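Local coordinates for protein 3-oxo-glucose-6-phosphate:glutamate aminotransferase (Bacillus subtilis subsp. subtilis, PDB 4K2M) that catalyses the pyridoxal phosphate-dependent, glutamate-driven transamination of 3-dehydro-glucose 6-phosphate to kanosamine 6-phosphate, a step on the route to the antibiotic kanosamine, at residues A[81-86]-A[307-311]; A[227-231]-A[347-352]; A[247-251]-A[316-320]; A[323-327]-A[341-345]. All coordinates share one frame; numbering follows the deposited sequence.

Interaction 1. Residues A[81-86]-A[307-311]; sequences DEVEDI and ERMKY
In this aspartate aminotransferase-type fold, helix 80-93 packs against residues 307-308 of helix 299-308 and the 3-10 segment 309-311, and E82, R308 and Y311 carry most of the join. The R308 guanidinium approaches E82 side-on, and both of its donors converge on a single carboxylate oxygen: NE lies 2.8 Å from E82 OE2 in a nearly straight bond (160°), and NH2 adds a more bent one at 3.1 Å from E82 OE2. The oxygen sits in the guanidinium plane, yet both nitrogens come to it from the same face of the carboxylate, well out of that plane. The R308 chain bends about its CG-CD bond (chi3 72°), bringing NE round to this oxygen, while its CG and CD rest on I86 CD1. A water bridges E82 OE2 to R308 O, and the other oxygen, E82 OE1, accepts from the backbone N of T79, so both oxygens of this buried carboxylate are held.

The middle of the E82 chain lies over the Y311 ring in a CH-pi contact, with CG 3.5 Å from the ring centroid and almost on its normal. At the ring's far end the hydroxyl donates to D85, whose OD2 also forms a salt bridge with R42. That arginine, and the pairing of E307 with K310, probably offset the nearness of two carboxylates, since D85 OD2 and E307 OE1 are 4.1 Å apart. F99 of the second subunit packs on R308. Beside the D85 bond, the Y311 OH atom touches D81 CB at 3.3 Å.

Interaction 2. Residues A[227-231]-A[347-352]; sequences QGIGL and DHVWHL. With O1G (3-deoxy-3-[(E)-({3-hydroxy-2-methyl-5-[(phosphonooxy)methyl]pyridin-4-yl}methylidene)amino]-6-O-phosphono-alpha-D-gluco pyranose), chain C.
Neither segment is regular helix or strand: 227-231 folds into a type II beta turn from G228 to L231, closed by L231 N to G228 O at 3.1 Å, and 347-352 runs past it as an irregular loop. The backbones come closest at two places, with CA atoms 6.2 Å apart for Q227 and H351 and again for L231 and D347. No hydrogen bond joins the segments. V349 instead fills the middle, its two methyls meeting different parts of 227-231: CG1 presses on the G230-L231 peptide, 3.5 Å from L231 N, while CG2 lies against the carbonyl oxygens of Q227 and I229. G230 has positive phi (107°), and its bare CA leaves V349 CG1 room to lie close. L231 reaches back over the loop, its CD2 3.4 Å from D347 C.

In this DegT/DnrJ/EryC1 aminotransferase, Q227 is where the buried pair of loops reaches the cofactor pocket, with 347-352 packed behind it. With CG beside the backbone N (chi1 -69°) and the chain extended beyond it, the amide reaches the external aldimine, where Q227 NE2 donates to O3, the hydroxyl oxygen on the pyridine ring of O1G, at 2.6 Å. At the other end of the amide, OE1 accepts from the backbone N of Y201, which would fix its rotation. The H351 imidazole crosses the Q227 chain at about a right angle, CD2 lying 3.5 Å from Q227 CD, with amide and ring planes 41° apart. H351 ND1 is hydrogen-bonded to N250. Within the loop, the W350 indole covers one face of the H348 ring, and W350 N donates to H348 ND1.

Interaction 3. Residues A[247-251]-A[316-320]; sequences PYKNF and NFKRL. With O1G (3-deoxy-3-[(E)-({3-hydroxy-2-methyl-5-[(phosphonooxy)methyl]pyridin-4-yl}methylidene)amino]-6-O-phosphono-alpha-D-gluco pyranose), chain C; ACT (acetate ion), chain F.
The N250 amide lies flat over the R319 guanidinium, the two planes only 14° apart and N250 OD1 3.2 Å from R319 CZ. The oxygen sits over the centre of the group, where no N-H points at it, so this is stacking and not a hydrogen bond. It joins the loop after strand 240-244, which carries the cofactor-attachment lysine of the aspartate aminotransferase fold, to helix 312-329.

At the guanidinium edge an acetate, probably from the crystallisation liquor, takes bonds from NH1 and NH2. NH1 also donates to W350 O. The extended R319 chain, straight from CG to NE, carries the group out to the loop, and a water in its plane links NE to N250 O and N316 OD1.

N250 is itself fixed by the neighbouring loop, with OD1 bonded to H351 ND1 and ND2 to V349 O. The bond from N250 ND2 to N316 OD1 is weak, 3.0 Å long and bent to 134°, made with the amide planes nearly perpendicular. N316 ND2 goes to I229 O.

On the active-site side, K249 carries no cofactor here. Its chain, bent at chi2 and chi4, places CE 3.5 Å from C4B of O1G, and NZ is held by N246 OD1 and by O4 of the sugar at 2.8 Å. Y248 OH donates to the sugar phosphate, 2.8 Å from OP8 of O1G.

Interaction 4. Residues A[323-327]-A[341-345]; sequences ADRYI and LPELS
D324 divides its carboxylate between a charge and a leucine: OD2 forms a salt bridge with K24 of helix 13-24, while OD1 faces the end of L344, 3.3 Å from CD2. The D324 side chain leaves the helix with CG anti to the backbone N (chi1 179°), which brings this oxygen alongside the leucine. L344 comes over to meet it, its CD1 lying 3.8 Å from D324 CA as well as against the carboxylate. No hydrogen bond links the two segments.

The larger share of the contact belongs to I327, one turn further along the helix. Its CG1 branch lies beside the backbone N (chi1 -70°) and the chain then runs out extended, so that CD1 enters the bend of the 341-345 loop and meets P342 and L344. I327 CD1 lies 3.3 Å from P342 O, 4.0 Å from L344 CB and 4.2 Å from P342 CG. The contact folds the loop back on the helix that precedes it: helix 312-329 gives way to the short helix 331-335, and the chain comes back along the first helix before entering strand 353-356. F353 of that strand packs on both I327 and P342, and W350 also lies against P342.

L344 is the centre of an inverse gamma turn, which bends the backbone where its side chain turns to D324. At the other end of the loop L341 sits beside the helix backbone, its CD1 3.6 Å from I327 O. L341 N is bonded to Q334 OE1, and the L341 side chain also packs on I355.

Overall arrangement
Interactions 2 and 3 are the buried pair near the centre of the chain, both reaching O1G; H351 and V349 O bond N250 between them, so loop 347-352 is tied to the lysine-bearing loop 247-251. Interactions 3 and 4 use the same helix, 312-329, at successive positions, but polar amide and guanidinium groups give way to aliphatic packing in the partly exposed interaction 4. W350 connects interaction 2 to interaction 4 by resting on A323 and P342. Interaction 1, also partly buried, lies farther out and combines a salt bridge with a tyrosine-carboxylate bond and a CH-pi contact; like interaction 3 it touches the second subunit, and F251 packs against its M309.

Interaction 1. Residues A[81-86]-A[307-311]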
# COMPACT_ATOMS: atom_id res chain seq x y z
N ASP A 81 8.81 23.31 6.24
CA ASP A 81 7.56 23.55 6.96
C ASP A 81 6.65 22.31 6.94
O ASP A 81 5.99 21.99 7.93
CB ASP A 81 6.82 24.77 6.41
CG ASP A 81 7.44 26.09 6.90
OD1 ASP A 81 8.35 26.06 7.76
OD2 ASP A 81 6.99 27.16 6.41
N GLU A 82 6.64 21.60 5.82
CA GLU A 82 5.84 20.37 5.76
C GLU A 82 6.40 19.34 6.72
O GLU A 82 5.63 18.68 7.44
CB GLU A 82 5.83 19.81 4.33
CG GLU A 82 4.98 20.62 3.36
CD GLU A 82 5.13 20.14 1.94
OE1 GLU A 82 6.07 20.61 1.25
OE2 GLU A 82 4.32 19.30 1.50
N VAL A 83 7.72 19.21 6.76
CA VAL A 83 8.36 18.23 7.63
C VAL A 83 7.98 18.52 9.08
O VAL A 83 7.66 17.60 9.84
CB VAL A 83 9.89 18.19 7.45
CG1 VAL A 83 10.54 17.32 8.53
CG2 VAL A 83 10.24 17.63 6.07
N GLU A 84 8.00 19.79 9.44
CA GLU A 84 7.62 20.19 10.80
C GLU A 84 6.16 19.83 11.10
O GLU A 84 5.86 19.25 12.16
CB GLU A 84 7.88 21.69 11.01
CG GLU A 84 7.49 22.20 12.39
CD GLU A 84 8.03 23.59 12.66
OE1 GLU A 84 8.70 24.15 11.77
OE2 GLU A 84 7.78 24.12 13.77
N ASP A 85 5.25 20.16 10.18
CA ASP A 85 3.83 19.83 10.33
C ASP A 85 3.63 18.33 10.48
O ASP A 85 2.81 17.88 11.27
CB ASP A 85 3.02 20.31 9.13
CG ASP A 85 2.86 21.82 9.08
OD1 ASP A 85 3.14 22.48 10.11
OD2 ASP A 85 2.45 22.34 8.03
N ILE A 86 4.36 17.55 9.67
CA ILE A 86 4.19 16.10 9.66
C ILE A 86 4.70 15.47 10.95
O ILE A 86 4.04 14.62 11.54
CB ILE A 86 4.87 15.47 8.42
CG1 ILE A 86 4.14 15.88 7.14
CG2 ILE A 86 4.92 13.95 8.54
CD1 ILE A 86 5.00 15.73 5.88
N GLU A 307 -2.09 17.20 6.39
CA GLU A 307 -1.10 18.28 6.57
C GLU A 307 -0.60 18.77 5.23
O GLU A 307 -0.57 19.98 4.97
CB GLU A 307 0.09 17.81 7.40
CG GLU A 307 -0.21 17.53 8.85
CD GLU A 307 -0.92 18.68 9.53
OE1 GLU A 307 -0.50 19.85 9.34
OE2 GLU A 307 -1.93 18.43 10.23
N ARG A 308 -0.19 17.86 4.35
CA ARG A 308 0.44 18.28 3.11
C ARG A 308 -0.55 18.97 2.19
O ARG A 308 -0.15 19.78 1.36
CB ARG A 308 1.15 17.10 2.40
CG ARG A 308 2.28 16.51 3.26
CD ARG A 308 3.23 15.64 2.44
NE ARG A 308 4.04 16.48 1.56
CZ ARG A 308 4.85 16.05 0.60
NH1 ARG A 308 4.99 14.74 0.35
NH2 ARG A 308 5.54 16.94 -0.10
N MET A 309 -1.83 18.67 2.35
CA MET A 309 -2.86 19.26 1.51
C MET A 309 -2.96 20.75 1.72
O MET A 309 -3.46 21.47 0.84
CB MET A 309 -4.23 18.62 1.78
CG MET A 309 -5.22 18.76 0.63
SD MET A 309 -6.70 17.74 0.91
CE MET A 309 -6.35 17.26 2.59
N LYS A 310 -2.49 21.24 2.87
CA LYS A 310 -2.56 22.66 3.17
C LYS A 310 -1.72 23.49 2.20
O LYS A 310 -1.89 24.71 2.11
CB LYS A 310 -2.10 22.92 4.60
CG LYS A 310 -2.95 22.22 5.64
CD LYS A 310 -2.32 22.33 7.01
CE LYS A 310 -3.24 21.74 8.07
NZ LYS A 310 -2.64 21.81 9.43
N TYR A 311 -0.82 22.81 1.49
CA TYR A 311 0.11 23.46 0.57
C TYR A 311 -0.35 23.38 -0.89
O TYR A 311 0.28 23.98 -1.76
CB TYR A 311 1.52 22.84 0.72
CG TYR A 311 2.14 23.05 2.08
CD1 TYR A 311 3.13 24.01 2.29
CD2 TYR A 311 1.73 22.29 3.17
CE1 TYR A 311 3.69 24.21 3.56
CE2 TYR A 311 2.28 22.48 4.44
CZ TYR A 311 3.25 23.43 4.62
OH TYR A 311 3.77 23.58 5.90
O HOH W 1 2.33 19.48 -0.07

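Interaction 2. Residues A[227-231]-A[347-352]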
# COMPACT_ATOMS: atom_id res chain seq x y z
N GLN A 227 -2.44 12.40 -12.28
CA GLN A 227 -1.54 13.56 -12.39
C GLN A 227 -2.30 14.89 -12.45
O GLN A 227 -1.70 15.93 -12.71
CB GLN A 227 -0.68 13.45 -13.65
CG GLN A 227 0.36 12.33 -13.57
CD GLN A 227 1.20 12.22 -14.84
OE1 GLN A 227 1.12 13.07 -15.72
NE2 GLN A 227 2.00 11.16 -14.93
N GLY A 228 -3.61 14.85 -12.22
CA GLY A 228 -4.45 16.01 -12.51
C GLY A 228 -5.18 16.67 -11.35
O GLY A 228 -6.12 17.45 -11.59
N ILE A 229 -4.79 16.41 -10.11
CA ILE A 229 -5.48 17.08 -9.00
C ILE A 229 -5.41 18.60 -9.13
O ILE A 229 -4.34 19.16 -9.39
CB ILE A 229 -5.00 16.61 -7.61
CG1 ILE A 229 -6.00 17.08 -6.55
CG2 ILE A 229 -3.58 17.11 -7.31
CD1 ILE A 229 -5.82 16.44 -5.18
N GLY A 230 -6.57 19.25 -8.96
CA GLY A 230 -6.68 20.71 -9.07
C GLY A 230 -7.39 21.13 -10.35
O GLY A 230 -7.79 22.29 -10.50
N LEU A 231 -7.55 20.21 -11.30
CA LEU A 231 -8.23 20.56 -12.55
C LEU A 231 -9.68 20.98 -12.30
O LEU A 231 -10.42 20.30 -11.60
CB LEU A 231 -8.21 19.39 -13.56
CG LEU A 231 -6.89 19.12 -14.29
CD1 LEU A 231 -6.98 17.80 -15.05
CD2 LEU A 231 -6.60 20.24 -15.26
N ASP A 347 -7.14 24.51 -18.40
CA ASP A 347 -7.43 23.11 -18.09
C ASP A 347 -6.15 22.29 -17.97
O ASP A 347 -6.04 21.21 -18.54
CB ASP A 347 -8.37 22.49 -19.14
CG ASP A 347 -7.78 22.51 -20.54
OD1 ASP A 347 -6.79 23.24 -20.77
OD2 ASP A 347 -8.31 21.78 -21.43
N HIS A 348 -5.19 22.81 -17.21
CA HIS A 348 -3.89 22.15 -17.04
C HIS A 348 -3.42 22.47 -15.62
O HIS A 348 -3.58 23.60 -15.15
CB HIS A 348 -2.89 22.74 -18.05
CG HIS A 348 -1.78 21.81 -18.46
ND1 HIS A 348 -1.03 21.08 -17.56
CD2 HIS A 348 -1.28 21.52 -19.68
CE1 HIS A 348 -0.13 20.37 -18.22
NE2 HIS A 348 -0.26 20.62 -19.50
N VAL A 349 -2.85 21.49 -14.92
CA VAL A 349 -2.28 21.76 -13.60
C VAL A 349 -0.76 21.59 -13.57
O VAL A 349 -0.14 21.69 -12.51
CB VAL A 349 -2.94 20.95 -12.46
CG1 VAL A 349 -4.39 21.37 -12.29
CG2 VAL A 349 -2.84 19.42 -12.72
N TRP A 350 -0.16 21.33 -14.73
CA TRP A 350 1.28 21.44 -14.89
C TRP A 350 2.03 20.50 -13.97
O TRP A 350 2.96 20.89 -13.27
CB TRP A 350 1.73 22.90 -14.69
CG TRP A 350 0.96 23.82 -15.60
CD1 TRP A 350 -0.00 24.72 -15.23
CD2 TRP A 350 1.07 23.90 -17.02
NE1 TRP A 350 -0.51 25.36 -16.36
CE2 TRP A 350 0.14 24.87 -17.47
CE3 TRP A 350 1.86 23.24 -17.98
CZ2 TRP A 350 -0.01 25.20 -18.81
CZ3 TRP A 350 1.71 23.57 -19.32
CH2 TRP A 350 0.78 24.54 -19.73
N HIS A 351 1.63 19.23 -13.98
CA HIS A 351 2.39 18.23 -13.26
C HIS A 351 3.76 18.02 -13.93
O HIS A 351 4.79 17.89 -13.26
CB HIS A 351 1.63 16.90 -13.22
CG HIS A 351 2.42 15.81 -12.57
ND1 HIS A 351 2.80 15.85 -11.25
CD2 HIS A 351 2.93 14.66 -13.08
CE1 HIS A 351 3.50 14.76 -10.96
NE2 HIS A 351 3.59 14.03 -12.05
N LEU A 352 3.74 17.95 -15.26
CA LEU A 352 4.95 17.89 -16.08
C LEU A 352 4.83 18.96 -17.15
O LEU A 352 3.72 19.35 -17.49
CB LEU A 352 5.12 16.49 -16.69
CG LEU A 352 5.52 15.41 -15.66
CD1 LEU A 352 5.00 14.00 -16.01
CD2 LEU A 352 7.04 15.38 -15.45
P O1G C . 0.39 5.33 -8.23
C3A O1G C . 0.43 8.11 -13.33
O3 O1G C . 1.40 9.02 -13.60
C1 O1G C . 6.64 8.00 -11.96
N1' O1G C . -1.65 7.09 -13.80
C2 O1G C . 5.19 8.10 -12.43
O2 O1G C . 5.14 9.38 -13.14
C9A O1G C . -0.73 8.01 -14.12
C2A O1G C . -0.99 8.90 -15.32
C3 O1G C . 4.17 8.05 -11.28
N3' O1G C . 2.87 7.88 -11.96
O1 O1G C . 7.07 9.20 -11.29
C4 O1G C . 4.48 6.93 -10.27
O4 O1G C . 3.74 7.38 -9.12
C4A O1G C . 0.61 7.28 -12.25
C4B O1G C . 1.83 7.35 -11.42
C5 O1G C . 5.95 7.04 -9.89
O5 O1G C . 6.80 6.92 -11.04
C5A O1G C . -0.36 6.34 -11.94
C5T O1G C . -0.33 5.33 -10.78
C6 O1G C . 6.44 5.88 -9.06
C6A O1G C . -1.49 6.26 -12.75
OP1 O1G C . -0.07 3.89 -8.29
OP2 O1G C . -0.18 6.08 -7.08
OP3 O1G C . 1.92 5.46 -8.43
OP4 O1G C . -0.32 6.04 -9.53
O6 O1G C . 7.68 6.06 -8.49
P' O1G C . 8.02 5.41 -7.05
OP6 O1G C . 7.07 6.08 -6.07
OP7 O1G C . 7.86 3.91 -7.14
OP8 O1G C . 9.48 5.84 -6.85

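Interaction 3. Residues A[247-251]-A[316-320]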
# COMPACT_ATOMS: atom_id res chain seq x y z
N PRO A 247 4.24 10.58 -3.65
CA PRO A 247 4.95 11.79 -3.24
C PRO A 247 5.43 12.72 -4.35
O PRO A 247 5.78 13.86 -4.04
CB PRO A 247 6.18 11.24 -2.50
CG PRO A 247 5.71 9.93 -1.97
CD PRO A 247 4.82 9.37 -3.03
N TYR A 248 5.49 12.25 -5.59
CA TYR A 248 5.91 13.13 -6.68
C TYR A 248 4.74 13.87 -7.31
O TYR A 248 4.94 14.70 -8.20
CB TYR A 248 6.66 12.37 -7.76
CG TYR A 248 7.62 11.33 -7.23
CD1 TYR A 248 8.46 11.60 -6.16
CD2 TYR A 248 7.66 10.07 -7.79
CE1 TYR A 248 9.33 10.63 -5.67
CE2 TYR A 248 8.51 9.11 -7.33
CZ TYR A 248 9.34 9.38 -6.28
OH TYR A 248 10.18 8.39 -5.82
N LYS A 249 3.52 13.57 -6.89
CA LYS A 249 2.34 14.21 -7.51
C LYS A 249 2.16 15.65 -7.03
O LYS A 249 2.82 16.10 -6.09
CB LYS A 249 1.07 13.39 -7.26
CG LYS A 249 1.10 11.94 -7.81
CD LYS A 249 1.32 11.91 -9.32
CE LYS A 249 1.57 10.48 -9.78
NZ LYS A 249 2.93 10.04 -9.31
N ASN A 250 1.27 16.39 -7.69
CA ASN A 250 1.04 17.79 -7.30
C ASN A 250 0.65 17.92 -5.84
O ASN A 250 0.96 18.91 -5.17
CB ASN A 250 -0.04 18.42 -8.19
CG ASN A 250 0.47 18.78 -9.57
OD1 ASN A 250 1.39 18.14 -10.09
ND2 ASN A 250 -0.12 19.81 -10.17
N PHE A 251 -0.08 16.91 -5.36
CA PHE A 251 -0.35 16.74 -3.94
C PHE A 251 -0.03 15.27 -3.63
O PHE A 251 -0.57 14.37 -4.28
CB PHE A 251 -1.83 17.00 -3.63
CG PHE A 251 -2.28 16.39 -2.33
CD1 PHE A 251 -1.54 16.57 -1.17
CD2 PHE A 251 -3.44 15.62 -2.27
CE1 PHE A 251 -1.93 15.99 0.03
CE2 PHE A 251 -3.85 15.05 -1.08
CZ PHE A 251 -3.09 15.24 0.08
N ASN A 316 0.10 24.49 -6.60
CA ASN A 316 -0.42 24.46 -7.96
C ASN A 316 -0.29 25.83 -8.60
O ASN A 316 0.03 25.94 -9.79
CB ASN A 316 -1.87 23.96 -8.01
CG ASN A 316 -1.95 22.45 -8.23
OD1 ASN A 316 -0.97 21.73 -8.01
ND2 ASN A 316 -3.11 21.98 -8.68
N PHE A 317 -0.48 26.89 -7.82
CA PHE A 317 -0.27 28.22 -8.37
C PHE A 317 1.19 28.41 -8.79
O PHE A 317 1.49 28.95 -9.88
CB PHE A 317 -0.68 29.32 -7.38
CG PHE A 317 -0.48 30.69 -7.94
CD1 PHE A 317 -1.44 31.26 -8.77
CD2 PHE A 317 0.69 31.39 -7.67
CE1 PHE A 317 -1.25 32.52 -9.31
CE2 PHE A 317 0.90 32.65 -8.20
CZ PHE A 317 -0.07 33.22 -9.02
N LYS A 318 2.12 27.95 -7.96
CA LYS A 318 3.54 28.11 -8.30
C LYS A 318 3.87 27.35 -9.58
O LYS A 318 4.64 27.84 -10.41
CB LYS A 318 4.43 27.68 -7.14
CG LYS A 318 4.43 28.70 -5.97
CD LYS A 318 5.38 28.25 -4.87
CE LYS A 318 6.82 28.60 -5.21
NZ LYS A 318 7.75 28.12 -4.13
N ARG A 319 3.31 26.16 -9.74
CA ARG A 319 3.48 25.41 -10.99
C ARG A 319 2.98 26.19 -12.19
O ARG A 319 3.65 26.22 -13.23
CB ARG A 319 2.76 24.06 -10.91
CG ARG A 319 3.41 23.08 -9.96
CD ARG A 319 2.56 21.80 -9.92
NE ARG A 319 3.16 20.78 -9.06
CZ ARG A 319 4.02 19.85 -9.48
NH1 ARG A 319 4.37 19.81 -10.76
NH2 ARG A 319 4.55 18.98 -8.62
N LEU A 320 1.82 26.82 -12.05
CA LEU A 320 1.26 27.61 -13.14
C LEU A 320 2.19 28.78 -13.48
O LEU A 320 2.43 29.09 -14.66
CB LEU A 320 -0.13 28.13 -12.78
CG LEU A 320 -0.68 29.25 -13.68
CD1 LEU A 320 -0.93 28.75 -15.09
CD2 LEU A 320 -1.95 29.87 -13.07
P O1G C . 0.39 5.33 -8.23
C3A O1G C . 0.43 8.11 -13.33
O3 O1G C . 1.40 9.02 -13.60
C1 O1G C . 6.64 8.00 -11.96
N1' O1G C . -1.65 7.09 -13.80
C2 O1G C . 5.19 8.10 -12.43
O2 O1G C . 5.14 9.38 -13.14
C9A O1G C . -0.73 8.01 -14.12
C2A O1G C . -0.99 8.90 -15.32
C3 O1G C . 4.17 8.05 -11.28
N3' O1G C . 2.87 7.88 -11.96
O1 O1G C . 7.07 9.20 -11.29
C4 O1G C . 4.48 6.93 -10.27
O4 O1G C . 3.74 7.38 -9.12
C4A O1G C . 0.61 7.28 -12.25
C4B O1G C . 1.83 7.35 -11.42
C5 O1G C . 5.95 7.04 -9.89
O5 O1G C . 6.80 6.92 -11.04
C5A O1G C . -0.36 6.34 -11.94
C5T O1G C . -0.33 5.33 -10.78
C6 O1G C . 6.44 5.88 -9.06
C6A O1G C . -1.49 6.26 -12.75
OP1 O1G C . -0.07 3.89 -8.29
OP2 O1G C . -0.18 6.08 -7.08
OP3 O1G C . 1.92 5.46 -8.43
OP4 O1G C . -0.32 6.04 -9.53
O6 O1G C . 7.68 6.06 -8.49
P' O1G C . 8.02 5.41 -7.05
OP6 O1G C . 7.07 6.08 -6.07
OP7 O1G C . 7.86 3.91 -7.14
OP8 O1G C . 9.48 5.84 -6.85
C ACT F . 6.46 16.95 -10.33
O ACT F . 6.06 18.02 -10.74
OXT ACT F . 6.45 16.73 -9.12
CH3 ACT F . 6.99 15.92 -11.30
O HOH W 2 4.10 18.95 -5.78
O HOH W 3 1.57 21.17 -6.85

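Interaction 4. Residues A[323-327]-A[341-345]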
# COMPACT_ATOMS: atom_id res chain seq x y z
N ALA A 323 5.03 27.50 -15.45
CA ALA A 323 4.65 27.13 -16.80
C ALA A 323 4.48 28.38 -17.66
O ALA A 323 4.95 28.44 -18.79
CB ALA A 323 3.36 26.29 -16.80
N ASP A 324 3.82 29.38 -17.09
CA ASP A 324 3.61 30.65 -17.78
C ASP A 324 4.95 31.28 -18.15
O ASP A 324 5.10 31.85 -19.23
CB ASP A 324 2.80 31.59 -16.88
CG ASP A 324 2.55 32.96 -17.51
OD1 ASP A 324 1.99 33.03 -18.63
OD2 ASP A 324 2.89 33.96 -16.87
N ARG A 325 5.92 31.17 -17.25
CA ARG A 325 7.23 31.80 -17.45
C ARG A 325 8.00 31.09 -18.57
O ARG A 325 8.62 31.74 -19.41
CB ARG A 325 8.01 31.80 -16.14
CG ARG A 325 9.24 32.73 -16.11
CD ARG A 325 9.66 32.98 -14.67
NE ARG A 325 10.76 33.95 -14.54
CZ ARG A 325 12.06 33.64 -14.52
NH1 ARG A 325 12.44 32.38 -14.63
NH2 ARG A 325 12.98 34.59 -14.37
N TYR A 326 7.95 29.75 -18.59
CA TYR A 326 8.52 29.00 -19.71
C TYR A 326 7.87 29.40 -21.02
O TYR A 326 8.54 29.60 -22.03
CB TYR A 326 8.29 27.50 -19.53
CG TYR A 326 9.32 26.73 -18.74
CD1 TYR A 326 10.69 26.97 -18.90
CD2 TYR A 326 8.92 25.73 -17.86
CE1 TYR A 326 11.63 26.23 -18.19
CE2 TYR A 326 9.85 24.99 -17.15
CZ TYR A 326 11.20 25.25 -17.32
OH TYR A 326 12.11 24.51 -16.61
N ILE A 327 6.54 29.47 -21.03
CA ILE A 327 5.82 29.67 -22.29
C ILE A 327 6.13 31.06 -22.85
O ILE A 327 6.36 31.23 -24.05
CB ILE A 327 4.31 29.45 -22.13
CG1 ILE A 327 4.03 27.96 -21.90
CG2 ILE A 327 3.54 29.95 -23.36
CD1 ILE A 327 2.58 27.67 -21.43
N LEU A 341 5.60 24.71 -27.87
CA LEU A 341 5.36 24.93 -26.45
C LEU A 341 3.92 24.55 -26.14
O LEU A 341 3.04 24.67 -27.00
CB LEU A 341 5.55 26.42 -26.10
CG LEU A 341 7.00 26.92 -26.09
CD1 LEU A 341 7.05 28.45 -26.19
CD2 LEU A 341 7.74 26.44 -24.83
N PRO A 342 3.66 24.13 -24.89
CA PRO A 342 2.24 23.89 -24.58
C PRO A 342 1.46 25.20 -24.54
O PRO A 342 2.05 26.28 -24.40
CB PRO A 342 2.29 23.25 -23.19
CG PRO A 342 3.57 23.78 -22.57
CD PRO A 342 4.54 23.98 -23.72
N GLU A 343 0.15 25.10 -24.70
CA GLU A 343 -0.73 26.26 -24.63
C GLU A 343 -0.96 26.64 -23.17
O GLU A 343 -1.14 25.78 -22.31
CB GLU A 343 -2.05 25.91 -25.30
CG GLU A 343 -3.09 27.01 -25.29
CD GLU A 343 -4.36 26.58 -26.01
OE1 GLU A 343 -4.28 25.68 -26.88
OE2 GLU A 343 -5.44 27.13 -25.71
N LEU A 344 -0.98 27.94 -22.88
CA LEU A 344 -1.27 28.37 -21.52
C LEU A 344 -2.78 28.28 -21.35
O LEU A 344 -3.51 29.26 -21.58
CB LEU A 344 -0.79 29.81 -21.30
CG LEU A 344 -0.91 30.35 -19.88
CD1 LEU A 344 0.08 29.71 -18.90
CD2 LEU A 344 -0.82 31.89 -19.83
N SER A 345 -3.27 27.11 -20.98
CA SER A 345 -4.71 26.91 -20.91
C SER A 345 -5.19 26.74 -19.47
O SER A 345 -4.42 26.39 -18.57
CB SER A 345 -5.11 25.69 -21.73
OG SER A 345 -4.68 24.52 -21.06